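Local coordinates for 3-hydroxyacyl-CoA dehydrogenase type-2 (Mycobacterium avium, PDB 3PPI), which probably catalyses the NAD-dependent oxidation of 3-hydroxyacyl-CoA to 3-oxoacyl-CoA, as a member of the short-chain dehydrogenase/reductase family, at residues G102-A107 / A153-A158. Sequence-based numbering, arbitrary orientation.
Sequences GRLRYA and ASIAAA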
ATOM      1  N   GLY A 102      33.532  -1.010  19.748  1.00 35.82           N
ATOM      2  CA  GLY A 102      33.755  -1.237  18.318  1.00 35.10           C
ATOM      3  C   GLY A 102      33.339   0.029  17.600  1.00 34.28           C
ATOM      4  O   GLY A 102      33.080   1.028  18.254  1.00 34.87           O
ATOM      5  N   ARG A 103      33.281   0.012  16.269  1.00 32.89           N
ATOM      6  CA  ARG A 103      32.774   1.171  15.554  1.00 31.91           C
ATOM      7  C   ARG A 103      31.255   1.015  15.411  1.00 29.35           C
ATOM      8  O   ARG A 103      30.772   0.012  14.901  1.00 27.76           O
ATOM      9  CB  ARG A 103      33.452   1.366  14.178  1.00 32.59           C
ATOM     10  CG  ARG A 103      33.070   2.713  13.458  1.00 34.53           C
ATOM     11  CD  ARG A 103      32.979   3.858  14.496  1.00 39.20           C
ATOM     12  NE  ARG A 103      32.930   5.245  14.019  1.00 40.19           N
ATOM     13  CZ  ARG A 103      31.829   6.002  13.932  1.00 41.89           C
ATOM     14  NH1 ARG A 103      30.613   5.522  14.225  1.00 38.95           N
ATOM     15  NH2 ARG A 103      31.946   7.269  13.519  1.00 43.35           N
ATOM     16  N   LEU A 104      30.510   2.004  15.895  1.00 27.91           N
ATOM     17  CA  LEU A 104      29.056   1.976  15.794  1.00 25.92           C
ATOM     18  C   LEU A 104      28.674   1.965  14.332  1.00 24.77           C
ATOM     19  O   LEU A 104      28.995   2.905  13.602  1.00 25.22           O
ATOM     20  CB  LEU A 104      28.442   3.199  16.483  1.00 25.59           C
ATOM     21  CG  LEU A 104      26.921   3.340  16.405  1.00 23.10           C
ATOM     22  CD1 LEU A 104      26.213   2.115  16.981  1.00 20.77           C
ATOM     23  CD2 LEU A 104      26.507   4.605  17.143  1.00 20.88           C
ATOM     24  N   ARG A 105      28.000   0.904  13.900  1.00 23.51           N
ATOM     25  CA  ARG A 105      27.520   0.847  12.528  1.00 23.15           C
ATOM     26  C   ARG A 105      26.025   0.535  12.393  1.00 21.63           C
ATOM     27  O   ARG A 105      25.477   0.693  11.313  1.00 20.87           O
ATOM     28  CB  ARG A 105      28.347  -0.157  11.733  1.00 23.52           C
ATOM     29  CG  ARG A 105      29.806   0.258  11.551  1.00 25.22           C
ATOM     30  CD  ARG A 105      30.518  -0.698  10.566  1.00 26.98           C
ATOM     31  NE  ARG A 105      31.903  -0.311  10.317  1.00 28.67           N
ATOM     32  CZ  ARG A 105      32.320   0.588   9.421  1.00 29.59           C
ATOM     33  NH1 ARG A 105      31.472   1.230   8.626  1.00 27.75           N
ATOM     34  NH2 ARG A 105      33.620   0.845   9.314  1.00 29.89           N
ATOM     35  N   TYR A 106      25.376   0.137  13.487  1.00 21.33           N
ATOM     36  CA  TYR A 106      24.022  -0.396  13.451  1.00 20.47           C
ATOM     37  C   TYR A 106      23.179   0.032  14.642  1.00 20.50           C
ATOM     38  O   TYR A 106      23.682   0.164  15.745  1.00 21.37           O
ATOM     39  CB  TYR A 106      24.086  -1.917  13.454  1.00 20.64           C
ATOM     40  CG  TYR A 106      24.933  -2.494  12.349  1.00 19.95           C
ATOM     41  CD1 TYR A 106      24.473  -2.501  11.048  1.00 19.55           C
ATOM     42  CD2 TYR A 106      26.200  -3.011  12.604  1.00 21.25           C
ATOM     43  CE1 TYR A 106      25.228  -3.021  10.023  1.00 21.54           C
ATOM     44  CE2 TYR A 106      26.975  -3.534  11.581  1.00 22.46           C
ATOM     45  CZ  TYR A 106      26.475  -3.535  10.287  1.00 22.38           C
ATOM     46  OH  TYR A 106      27.199  -4.032   9.249  1.00 24.30           O
ATOM     47  N   ALA A 107      21.883   0.222  14.415  1.00 19.66           N
ATOM     48  CA  ALA A 107      20.946   0.416  15.513  1.00 19.19           C
ATOM     49  C   ALA A 107      19.634  -0.275  15.171  1.00 18.54           C
ATOM     50  O   ALA A 107      19.234  -0.322  14.005  1.00 18.07           O
ATOM     51  CB  ALA A 107      20.725   1.899  15.781  1.00 18.48           C
ATOM     52  N   ALA A 153      24.175  10.184  12.274  1.00 20.89           N
ATOM     53  CA  ALA A 153      25.300  11.124  12.232  1.00 21.54           C
ATOM     54  C   ALA A 153      26.646  10.482  12.650  1.00 22.38           C
ATOM     55  O   ALA A 153      27.698  10.775  12.056  1.00 22.88           O
ATOM     56  CB  ALA A 153      24.994  12.364  13.080  1.00 21.25           C
ATOM     57  N   SER A 154      26.618   9.621  13.663  1.00 21.94           N
ATOM     58  CA  SER A 154      27.816   8.891  14.076  1.00 22.64           C
ATOM     59  C   SER A 154      28.283   7.896  13.004  1.00 22.26           C
ATOM     60  O   SER A 154      29.459   7.876  12.610  1.00 21.72           O
ATOM     61  CB  SER A 154      27.542   8.155  15.383  1.00 23.09           C
ATOM     62  OG  SER A 154      28.698   7.449  15.809  1.00 25.06           O
ATOM     63  N   ILE A 155      27.342   7.090  12.513  1.00 20.99           N
ATOM     64  CA  ILE A 155      27.631   6.087  11.494  1.00 21.13           C
ATOM     65  C   ILE A 155      28.137   6.751  10.208  1.00 21.80           C
ATOM     66  O   ILE A 155      29.049   6.245   9.562  1.00 22.46           O
ATOM     67  CB  ILE A 155      26.376   5.217  11.174  1.00 19.62           C
ATOM     68  CG1 ILE A 155      25.899   4.467  12.422  1.00 19.98           C
ATOM     69  CG2 ILE A 155      26.672   4.220  10.039  1.00 19.69           C
ATOM     70  CD1 ILE A 155      24.487   3.878  12.301  1.00 19.17           C
ATOM     71  N   ALA A 156      27.564   7.898   9.858  1.00 22.19           N
ATOM     72  CA  ALA A 156      27.973   8.633   8.656  1.00 23.42           C
ATOM     73  C   ALA A 156      29.446   9.067   8.693  1.00 25.58           C
ATOM     74  O   ALA A 156      30.062   9.235   7.643  1.00 25.80           O
ATOM     75  CB  ALA A 156      27.070   9.847   8.441  1.00 22.50           C
ATOM     76  N   ALA A 157      30.005   9.227   9.892  1.00 27.40           N
ATOM     77  CA  ALA A 157      31.432   9.573  10.046  1.00 29.68           C
ATOM     78  C   ALA A 157      32.384   8.364   9.970  1.00 30.63           C
ATOM     79  O   ALA A 157      33.599   8.543   9.913  1.00 31.67           O
ATOM     80  CB  ALA A 157      31.661  10.354  11.357  1.00 29.96           C
ATOM     81  N   ALA A 158      31.843   7.145   9.939  1.00 30.60           N
ATOM     82  CA  ALA A 158      32.672   5.932   9.856  1.00 31.28           C
ATOM     83  C   ALA A 158      33.196   5.711   8.431  1.00 32.08           C
ATOM     84  O   ALA A 158      32.682   6.292   7.473  1.00 30.61           O
ATOM     85  CB  ALA A 158      31.879   4.723  10.293  1.00 30.29           C
TER
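R103 reaches from the strand toward the C-terminal end of helix 130-156 and holds it chiefly through the carbonyl oxygen of S154. NH2 of R103 donates to S154 O at 2.7 Å, arriving from above the carbonyl plane, 37° out of it; A157 N, in an i+3 turn, reaches the same oxygen from the opposite face, so two donors share it. NH1 makes weak bonds, to S154 O, to S154 OG and, within its own strand, to L104 O. The R103 chain, bent at chi2 (39°), brings its guanidinium over the methyl of A158, whose CB sits 3.8 Å above the plane, over the centre of the group. That methyl also meets R105: its CB lies 3.9 Å from R105 NH1, over a face of the second guanidinium, and thus fits between two arginines. R105 spends its polar end on E159 O and R166 O. Deeper in, I155 presses on the strand backbone, its CD1 3.5 Å from R105 O and its CG1 3.7 Å from L104 O, while L104 CD2 rests 3.8 Å from S154 OG. In this beta-alpha-beta unit of the Rossmann-type fold, the contact packs the end of the crossover helix on the first of the two strands it links, 103-109, where L104 also packs on helix 88-98 and strand 31-36, and I155 touches L169 of the second, 167-172.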